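Local coordinates for protein ABC transporter (Thermotoga maritima, PDB 1JI0) that binds ATP and probably hydrolyses it to drive the uptake of branched-chain amino acids across the membrane as the ATPase subunit of an ABC transporter, at residues L160-E165 with T191-E196; G32-L37 with K204-G209. One frame throughout, in Å; residues are numbered along the deposited sequence.

Interaction 1. Residues L160-E165 with T191-E196; sequences LLMMDE and TILLVE. With ATP (adenosine-5'-triphosphate), chain B.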
ATOM      1  N   LEU A 160       7.385  -3.741   4.737  1.00 27.13           N
ATOM      2  CA  LEU A 160       5.937  -3.614   4.632  1.00 26.14           C
ATOM      3  C   LEU A 160       5.655  -2.598   3.531  1.00 24.64           C
ATOM      4  O   LEU A 160       6.052  -1.432   3.635  1.00 22.79           O
ATOM      5  CB  LEU A 160       5.344  -3.114   5.948  1.00 27.23           C
ATOM      6  CG  LEU A 160       3.848  -3.304   6.246  1.00 29.32           C
ATOM      7  CD1 LEU A 160       3.271  -1.983   6.680  1.00 29.96           C
ATOM      8  CD2 LEU A 160       3.088  -3.853   5.045  1.00 29.18           C
ATOM      9  N   LEU A 161       4.987  -3.037   2.469  1.00 21.89           N
ATOM     10  CA  LEU A 161       4.660  -2.127   1.369  1.00 20.94           C
ATOM     11  C   LEU A 161       3.197  -1.712   1.481  1.00 21.34           C
ATOM     12  O   LEU A 161       2.295  -2.557   1.395  1.00 22.74           O
ATOM     13  CB  LEU A 161       4.914  -2.804   0.019  1.00 20.93           C
ATOM     14  CG  LEU A 161       4.517  -2.055  -1.264  1.00 23.06           C
ATOM     15  CD1 LEU A 161       5.296  -0.751  -1.377  1.00 23.19           C
ATOM     16  CD2 LEU A 161       4.796  -2.935  -2.486  1.00 22.99           C
HETATM   17  N   MSE A 162       2.962  -0.419   1.695  1.00 20.27           N
HETATM   18  CA  MSE A 162       1.606   0.110   1.808  1.00 20.44           C
HETATM   19  C   MSE A 162       1.305   0.889   0.533  1.00 22.36           C
HETATM   20  O   MSE A 162       2.167   1.606   0.021  1.00 21.34           O
HETATM   21  CB  MSE A 162       1.480   1.025   3.030  1.00 20.80           C
HETATM   22  CG  MSE A 162       1.880   0.348   4.344  1.00 21.95           C
HETATM   23 SE   MSE A 162       1.319   1.287   5.925  1.00 21.88          SE
HETATM   24  CE  MSE A 162      -0.387   0.469   6.175  1.00 28.89           C
HETATM   25  N   MSE A 163       0.086   0.740   0.019  1.00 22.02           N
HETATM   26  CA  MSE A 163      -0.306   1.411  -1.214  1.00 23.06           C
HETATM   27  C   MSE A 163      -1.710   1.988  -1.072  1.00 23.35           C
HETATM   28  O   MSE A 163      -2.642   1.286  -0.674  1.00 22.61           O
HETATM   29  CB  MSE A 163      -0.261   0.418  -2.378  1.00 25.47           C
HETATM   30  CG  MSE A 163       1.060  -0.323  -2.526  1.00 28.09           C
HETATM   31 SE   MSE A 163       1.043  -1.595  -4.018  1.00 33.41          SE
HETATM   32  CE  MSE A 163       1.481  -3.197  -3.069  1.00 32.21           C
ATOM     33  N   ASP A 164      -1.855   3.269  -1.393  1.00 22.87           N
ATOM     34  CA  ASP A 164      -3.144   3.939  -1.284  1.00 24.27           C
ATOM     35  C   ASP A 164      -3.740   4.125  -2.671  1.00 24.92           C
ATOM     36  O   ASP A 164      -3.246   4.923  -3.475  1.00 24.25           O
ATOM     37  CB  ASP A 164      -2.985   5.302  -0.588  1.00 24.38           C
ATOM     38  CG  ASP A 164      -4.313   5.894  -0.139  1.00 26.05           C
ATOM     39  OD1 ASP A 164      -5.377   5.303  -0.420  1.00 28.60           O
ATOM     40  OD2 ASP A 164      -4.305   6.961   0.503  1.00 27.33           O
ATOM     41  N   GLU A 165      -4.802   3.365  -2.935  1.00 24.23           N
ATOM     42  CA  GLU A 165      -5.522   3.386  -4.201  1.00 25.53           C
ATOM     43  C   GLU A 165      -4.609   3.384  -5.415  1.00 25.22           C
ATOM     44  O   GLU A 165      -4.631   4.310  -6.218  1.00 24.88           O
ATOM     45  CB  GLU A 165      -6.453   4.592  -4.246  1.00 25.61           C
ATOM     46  CG  GLU A 165      -7.273   4.721  -2.985  1.00 31.86           C
ATOM     47  CD  GLU A 165      -8.695   5.095  -3.263  1.00 34.87           C
ATOM     48  OE1 GLU A 165      -9.280   4.508  -4.197  1.00 36.72           O
ATOM     49  OE2 GLU A 165      -9.235   5.967  -2.551  1.00 38.25           O
ATOM     50  N   THR A 191       5.289  -8.306   2.046  1.00 23.44           N
ATOM     51  CA  THR A 191       4.036  -8.150   2.774  1.00 22.23           C
ATOM     52  C   THR A 191       3.430  -6.833   2.320  1.00 20.74           C
ATOM     53  O   THR A 191       4.117  -5.811   2.281  1.00 20.93           O
ATOM     54  CB  THR A 191       4.288  -8.103   4.291  1.00 23.84           C
ATOM     55  OG1 THR A 191       4.994  -9.284   4.683  1.00 23.44           O
ATOM     56  CG2 THR A 191       2.973  -8.023   5.051  1.00 21.39           C
ATOM     57  N   ILE A 192       2.149  -6.859   1.977  1.00 18.95           N
ATOM     58  CA  ILE A 192       1.462  -5.674   1.477  1.00 18.31           C
ATOM     59  C   ILE A 192       0.171  -5.303   2.196  1.00 18.72           C
ATOM     60  O   ILE A 192      -0.618  -6.180   2.558  1.00 19.84           O
ATOM     61  CB  ILE A 192       1.107  -5.864  -0.028  1.00 19.41           C
ATOM     62  CG1 ILE A 192       2.383  -6.030  -0.846  1.00 18.35           C
ATOM     63  CG2 ILE A 192       0.270  -4.683  -0.538  1.00 17.30           C
ATOM     64  CD1 ILE A 192       2.143  -6.422  -2.297  1.00 23.93           C
ATOM     65  N   LEU A 193      -0.031  -4.001   2.403  1.00 18.66           N
ATOM     66  CA  LEU A 193      -1.264  -3.477   2.990  1.00 19.71           C
ATOM     67  C   LEU A 193      -1.800  -2.582   1.876  1.00 21.06           C
ATOM     68  O   LEU A 193      -1.231  -1.534   1.568  1.00 21.36           O
ATOM     69  CB  LEU A 193      -1.022  -2.666   4.275  1.00 18.90           C
ATOM     70  CG  LEU A 193      -2.326  -2.158   4.928  1.00 19.89           C
ATOM     71  CD1 LEU A 193      -3.353  -3.260   4.962  1.00 19.57           C
ATOM     72  CD2 LEU A 193      -2.090  -1.698   6.346  1.00 21.37           C
ATOM     73  N   LEU A 194      -2.890  -3.027   1.261  1.00 20.95           N
ATOM     74  CA  LEU A 194      -3.498  -2.344   0.136  1.00 21.31           C
ATOM     75  C   LEU A 194      -4.827  -1.681   0.468  1.00 23.20           C
ATOM     76  O   LEU A 194      -5.767  -2.347   0.908  1.00 24.55           O
ATOM     77  CB  LEU A 194      -3.699  -3.367  -0.992  1.00 22.55           C
ATOM     78  CG  LEU A 194      -4.427  -2.997  -2.282  1.00 22.92           C
ATOM     79  CD1 LEU A 194      -3.554  -2.042  -3.109  1.00 21.76           C
ATOM     80  CD2 LEU A 194      -4.726  -4.263  -3.077  1.00 23.72           C
ATOM     81  N   VAL A 195      -4.896  -0.367   0.268  1.00 22.11           N
ATOM     82  CA  VAL A 195      -6.119   0.384   0.497  1.00 22.60           C
ATOM     83  C   VAL A 195      -6.706   0.657  -0.890  1.00 23.09           C
ATOM     84  O   VAL A 195      -6.014   1.161  -1.772  1.00 22.32           O
ATOM     85  CB  VAL A 195      -5.841   1.719   1.210  1.00 22.60           C
ATOM     86  CG1 VAL A 195      -7.066   2.604   1.128  1.00 25.31           C
ATOM     87  CG2 VAL A 195      -5.476   1.468   2.668  1.00 24.09           C
ATOM     88  N   GLU A 196      -7.976   0.321  -1.086  1.00 23.97           N
ATOM     89  CA  GLU A 196      -8.601   0.509  -2.389  1.00 25.53           C
ATOM     90  C   GLU A 196     -10.076   0.842  -2.350  1.00 26.56           C
ATOM     91  O   GLU A 196     -10.794   0.498  -1.413  1.00 27.12           O
ATOM     92  CB  GLU A 196      -8.409  -0.745  -3.255  1.00 23.70           C
ATOM     93  CG  GLU A 196      -7.227  -0.693  -4.209  1.00 24.15           C
ATOM     94  CD  GLU A 196      -7.428   0.311  -5.333  1.00 24.40           C
ATOM     95  OE1 GLU A 196      -8.532   0.886  -5.424  1.00 26.04           O
ATOM     96  OE2 GLU A 196      -6.493   0.521  -6.128  1.00 24.78           O
TER
HETATM   97  PG  ATP B 302      -8.718   8.560   0.052  1.00 70.00           P
HETATM   98  O1G ATP B 302      -9.192   8.909  -1.300  1.00 69.47           O
HETATM   99  O2G ATP B 302      -8.113   7.216   0.171  1.00 68.09           O
HETATM  100  O3G ATP B 302      -7.986   9.690   0.729  1.00 68.82           O
HETATM  101  PB  ATP B 302     -10.328   7.778   2.387  1.00 66.57           P
HETATM  102  O1B ATP B 302     -11.665   7.106   2.439  1.00 65.92           O
HETATM  103  O2B ATP B 302      -9.155   7.013   2.770  1.00 68.44           O
HETATM  104  O3B ATP B 302     -10.092   8.355   0.880  1.00 68.92           O
HETATM  105  PA  ATP B 302      -9.722   9.854   4.374  1.00 70.53           P
HETATM  106  O1A ATP B 302      -8.415  10.330   3.899  1.00 69.94           O
HETATM  107  O2A ATP B 302      -9.766   9.106   5.657  1.00 70.86           O
HETATM  108  O3A ATP B 302     -10.479   9.090   3.189  1.00 69.18           O
HETATM  109  O5' ATP B 302     -10.669  11.094   4.466  1.00 71.84           O
HETATM  110  C5' ATP B 302     -12.037  10.952   4.863  1.00 72.64           C
HETATM  111  C4' ATP B 302     -12.274  11.465   6.237  1.00 73.23           C
HETATM  112  O4' ATP B 302     -12.049  12.904   6.204  1.00 73.93           O
HETATM  113  C3' ATP B 302     -13.708  11.303   6.672  1.00 73.75           C
HETATM  114  O3' ATP B 302     -13.749  10.738   7.997  1.00 74.16           O
HETATM  115  C2' ATP B 302     -14.267  12.695   6.602  1.00 73.73           C
HETATM  116  O2' ATP B 302     -15.317  12.952   7.528  1.00 73.27           O
HETATM  117  C1' ATP B 302     -13.044  13.534   7.012  1.00 74.09           C
HETATM  118  N9  ATP B 302     -13.092  15.010   6.689  1.00 75.11           N
HETATM  119  C8  ATP B 302     -12.058  15.817   6.257  1.00 75.40           C
HETATM  120  N7  ATP B 302     -12.369  17.068   6.060  1.00 75.54           N
HETATM  121  C5  ATP B 302     -13.717  17.104   6.387  1.00 75.59           C
HETATM  122  C6  ATP B 302     -14.676  18.163   6.397  1.00 75.57           C
HETATM  123  N6  ATP B 302     -14.333  19.392   6.050  1.00 75.90           N
HETATM  124  N1  ATP B 302     -15.957  17.892   6.773  1.00 75.85           N
HETATM  125  C2  ATP B 302     -16.288  16.641   7.123  1.00 75.93           C
HETATM  126  N3  ATP B 302     -15.486  15.554   7.159  1.00 75.55           N
HETATM  127  C4  ATP B 302     -14.183  15.861   6.771  1.00 75.45           C
HETATM  128  O   HOH W   1      -8.869   3.273  -6.522  1.00 31.62           O

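Interaction 2. Residues G32-L37 with K204-G209; sequences GQIVTL and KVAHYG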
ATOM      1  N   GLY A  32       4.158 -12.008   4.585  1.00 20.70           N
ATOM      2  CA  GLY A  32       3.973 -12.648   3.292  1.00 19.66           C
ATOM      3  C   GLY A  32       2.586 -12.580   2.683  1.00 21.20           C
ATOM      4  O   GLY A  32       2.352 -13.157   1.624  1.00 20.03           O
ATOM      5  N   GLN A  33       1.660 -11.882   3.331  1.00 19.17           N
ATOM      6  CA  GLN A  33       0.308 -11.791   2.793  1.00 20.45           C
ATOM      7  C   GLN A  33      -0.025 -10.424   2.220  1.00 20.65           C
ATOM      8  O   GLN A  33       0.706  -9.449   2.415  1.00 22.46           O
ATOM      9  CB  GLN A  33      -0.724 -12.119   3.883  1.00 19.40           C
ATOM     10  CG  GLN A  33      -0.764 -13.578   4.306  1.00 21.85           C
ATOM     11  CD  GLN A  33      -1.873 -13.853   5.305  1.00 21.93           C
ATOM     12  OE1 GLN A  33      -2.851 -13.113   5.374  1.00 21.51           O
ATOM     13  NE2 GLN A  33      -1.730 -14.922   6.077  1.00 24.51           N
ATOM     14  N   ILE A  34      -1.130 -10.366   1.488  1.00 20.18           N
ATOM     15  CA  ILE A  34      -1.624  -9.112   0.945  1.00 18.94           C
ATOM     16  C   ILE A  34      -2.911  -8.897   1.716  1.00 19.36           C
ATOM     17  O   ILE A  34      -3.828  -9.721   1.647  1.00 20.24           O
ATOM     18  CB  ILE A  34      -1.972  -9.206  -0.557  1.00 18.61           C
ATOM     19  CG1 ILE A  34      -0.697  -9.274  -1.397  1.00 15.25           C
ATOM     20  CG2 ILE A  34      -2.829  -7.997  -0.960  1.00 18.03           C
ATOM     21  CD1 ILE A  34      -0.955  -9.651  -2.867  1.00 17.60           C
ATOM     22  N   VAL A  35      -2.971  -7.819   2.484  1.00 19.33           N
ATOM     23  CA  VAL A  35      -4.170  -7.500   3.244  1.00 18.40           C
ATOM     24  C   VAL A  35      -4.748  -6.231   2.650  1.00 18.26           C
ATOM     25  O   VAL A  35      -4.012  -5.307   2.329  1.00 19.58           O
ATOM     26  CB  VAL A  35      -3.852  -7.259   4.737  1.00 17.92           C
ATOM     27  CG1 VAL A  35      -5.072  -6.660   5.441  1.00 16.96           C
ATOM     28  CG2 VAL A  35      -3.473  -8.572   5.395  1.00 17.85           C
ATOM     29  N   THR A  36      -6.062  -6.179   2.488  1.00 18.18           N
ATOM     30  CA  THR A  36      -6.648  -4.991   1.924  1.00 18.63           C
ATOM     31  C   THR A  36      -7.690  -4.354   2.831  1.00 20.32           C
ATOM     32  O   THR A  36      -8.433  -5.025   3.552  1.00 20.44           O
ATOM     33  CB  THR A  36      -7.269  -5.273   0.531  1.00 19.35           C
ATOM     34  OG1 THR A  36      -7.694  -4.033  -0.055  1.00 19.34           O
ATOM     35  CG2 THR A  36      -8.467  -6.221   0.647  1.00 18.05           C
ATOM     36  N   LEU A  37      -7.704  -3.031   2.803  1.00 21.23           N
ATOM     37  CA  LEU A  37      -8.648  -2.246   3.570  1.00 20.68           C
ATOM     38  C   LEU A  37      -9.477  -1.578   2.484  1.00 21.73           C
ATOM     39  O   LEU A  37      -8.945  -0.838   1.656  1.00 21.26           O
ATOM     40  CB  LEU A  37      -7.886  -1.223   4.408  1.00 21.35           C
ATOM     41  CG  LEU A  37      -8.630  -0.231   5.289  1.00 22.05           C
ATOM     42  CD1 LEU A  37      -9.517  -0.964   6.298  1.00 22.58           C
ATOM     43  CD2 LEU A  37      -7.589   0.635   6.005  1.00 22.97           C
ATOM     44  N   LYS A 204      -9.829  -9.565  -5.015  1.00 21.48           N
ATOM     45  CA  LYS A 204      -9.386 -10.668  -5.868  1.00 23.28           C
ATOM     46  C   LYS A 204      -7.905 -11.014  -5.694  1.00 24.57           C
ATOM     47  O   LYS A 204      -7.496 -12.156  -5.919  1.00 26.33           O
ATOM     48  CB  LYS A 204      -9.675 -10.346  -7.338  1.00 26.17           C
ATOM     49  CG  LYS A 204     -11.163 -10.284  -7.660  1.00 28.66           C
ATOM     50  CD  LYS A 204     -11.431  -9.800  -9.083  1.00 31.33           C
ATOM     51  CE  LYS A 204     -10.981 -10.810 -10.121  1.00 32.89           C
ATOM     52  NZ  LYS A 204     -11.309 -10.332 -11.491  1.00 34.42           N
ATOM     53  N   VAL A 205      -7.092 -10.043  -5.289  1.00 24.45           N
ATOM     54  CA  VAL A 205      -5.666 -10.313  -5.108  1.00 22.91           C
ATOM     55  C   VAL A 205      -5.249 -10.495  -3.660  1.00 20.97           C
ATOM     56  O   VAL A 205      -4.206 -11.075  -3.382  1.00 20.04           O
ATOM     57  CB  VAL A 205      -4.785  -9.195  -5.724  1.00 23.82           C
ATOM     58  CG1 VAL A 205      -5.061  -9.092  -7.199  1.00 27.69           C
ATOM     59  CG2 VAL A 205      -5.035  -7.864  -5.018  1.00 25.24           C
ATOM     60  N   ALA A 206      -6.077 -10.023  -2.737  1.00 20.74           N
ATOM     61  CA  ALA A 206      -5.757 -10.108  -1.323  1.00 22.04           C
ATOM     62  C   ALA A 206      -6.019 -11.454  -0.661  1.00 22.29           C
ATOM     63  O   ALA A 206      -6.819 -12.261  -1.137  1.00 23.30           O
ATOM     64  CB  ALA A 206      -6.510  -9.016  -0.563  1.00 21.38           C
ATOM     65  N   HIS A 207      -5.326 -11.683   0.449  1.00 21.26           N
ATOM     66  CA  HIS A 207      -5.510 -12.890   1.236  1.00 20.59           C
ATOM     67  C   HIS A 207      -6.599 -12.630   2.260  1.00 21.63           C
ATOM     68  O   HIS A 207      -7.422 -13.502   2.553  1.00 21.09           O
ATOM     69  CB  HIS A 207      -4.231 -13.258   1.988  1.00 20.33           C
ATOM     70  CG  HIS A 207      -3.102 -13.656   1.095  1.00 23.59           C
ATOM     71  ND1 HIS A 207      -2.202 -12.748   0.583  1.00 23.30           N
ATOM     72  CD2 HIS A 207      -2.761 -14.858   0.577  1.00 24.05           C
ATOM     73  CE1 HIS A 207      -1.354 -13.373  -0.215  1.00 24.63           C
ATOM     74  NE2 HIS A 207      -1.673 -14.656  -0.237  1.00 26.71           N
ATOM     75  N   TYR A 208      -6.593 -11.414   2.799  1.00 21.35           N
ATOM     76  CA  TYR A 208      -7.532 -11.026   3.844  1.00 20.13           C
ATOM     77  C   TYR A 208      -7.997  -9.604   3.591  1.00 19.44           C
ATOM     78  O   TYR A 208      -7.262  -8.803   3.016  1.00 19.69           O
ATOM     79  CB  TYR A 208      -6.821 -11.097   5.197  1.00 19.42           C
ATOM     80  CG  TYR A 208      -7.734 -11.200   6.393  1.00 20.42           C
ATOM     81  CD1 TYR A 208      -8.228 -12.435   6.809  1.00 20.71           C
ATOM     82  CD2 TYR A 208      -8.100 -10.062   7.112  1.00 19.93           C
ATOM     83  CE1 TYR A 208      -9.063 -12.538   7.920  1.00 20.73           C
ATOM     84  CE2 TYR A 208      -8.937 -10.147   8.223  1.00 20.17           C
ATOM     85  CZ  TYR A 208      -9.414 -11.389   8.623  1.00 22.02           C
ATOM     86  OH  TYR A 208     -10.228 -11.483   9.732  1.00 20.47           O
ATOM     87  N   GLY A 209      -9.211  -9.292   4.027  1.00 18.31           N
ATOM     88  CA  GLY A 209      -9.734  -7.954   3.826  1.00 18.60           C
ATOM     89  C   GLY A 209     -10.470  -7.395   5.029  1.00 19.25           C
ATOM     90  O   GLY A 209     -10.950  -8.143   5.886  1.00 19.02           O
TER

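Interaction 1. Residues L160-E165 with T191-E196
E165 and E196 meet at the C-terminal ends of the paired segments 160-165 and 191-196, their carboxylate planes turned 76° apart and their OE1 atoms 3.9 Å from each other. A water donates to both, at 2.7 Å from E165 OE1 and 2.6 Å from E196 OE1, and so bridges the two acceptors. The other branch of E165 points to the nucleotide, with OE2 3.2 Å from ATP O1G. One residue earlier, D164 lies side by side with V195, its OD1 3.5 Å from V195 CG1. With CG anti to the backbone N (chi1 -166°), the D164 carboxylate is carried toward the γ-phosphate, and its OD2 is hydrogen-bonded to T46.

Behind these side chains, the axes of the two parallel strands run 8° apart. Five backbone bonds alternate between the strands, from L161 N to T191 O (2.9 Å) through to E165 N to V195 O (2.8 Å). M162 and L193 share the face of D164 and V195, which is packed by helix 45-52; L161, M163, I192 and L194 face the other way, where I182 of helix 172-187 touches the last three. In a further layer, S167 and the N198 amide each bond one oxygen of E196, fixing the carboxylate that shares the water. The hydrophobic run ending in D164 and E165 beside the triphosphate matches the Walker B motif of P-loop ATPases, built here on a beta-alpha-beta unit.

Interaction 2. Residues G32-L37 with K204-G209
H207 and I34 are joined twice, through the ring and through the backbone. I34 N donates to H207 ND1 at 2.8 Å, lying 20° out of the ring plane; H207 CG sits anti to the carbonyl carbon, beside the backbone N (chi1 -66°), which starts the ring toward I34. With ND1 accepting, the ring's proton is probably on NE2. I34 O is gripped firmly by H207 N (2.7 Å) and weakly by Y208 N (3.4 Å), while T36 N donates to Y208 O at 2.9 Å. The last bond belongs to a regular parallel pairing, V35 with Y208 and T36 with G209. It sets strand 208-213 beside strand 34-38, which runs into the P-loop, and completes the crossover from strand 192-196 through helix 199-205.

Against the ring, Q33 makes a CH-pi contact: its CG stands over one face, 4.2 Å from the centroid and displaced toward the rim. An alanine in place of H207 would probably leave the I34 amide without its ring acceptor and open a gap beneath Q33 CG.

Apolar contacts gather on A206, whose CB lies 3.6 Å from T36 CG2 and 3.8 Å from I34 CG2. On the opposite face of the sheet, V35 CG2 lies alongside Y208 CB at 4.2 Å.

Residues 32-37 come first in the chain and wait 166 residues for their partner, 204-209, so interaction 2 closes a long loop. Interaction 1 is nested inside it: 160-165 and 191-196 enclose 25 residues, mostly helix 172-187. From 191-196 the chain passes into helix 199-205, whose last turn opens the second segment of interaction 2. The contact centres lie 9 Å apart, and strand 192-196 adjoins strand 34-38 in the same sheet, with L194 N 2.8 Å from V35 O and L194 O 2.7 Å from T36 OG1, both probable hydrogen bonds. Together they give the strand order 160-164, 192-196, 34-38, 208-213, joining the Walker B-like strand to the one preceding the P-loop.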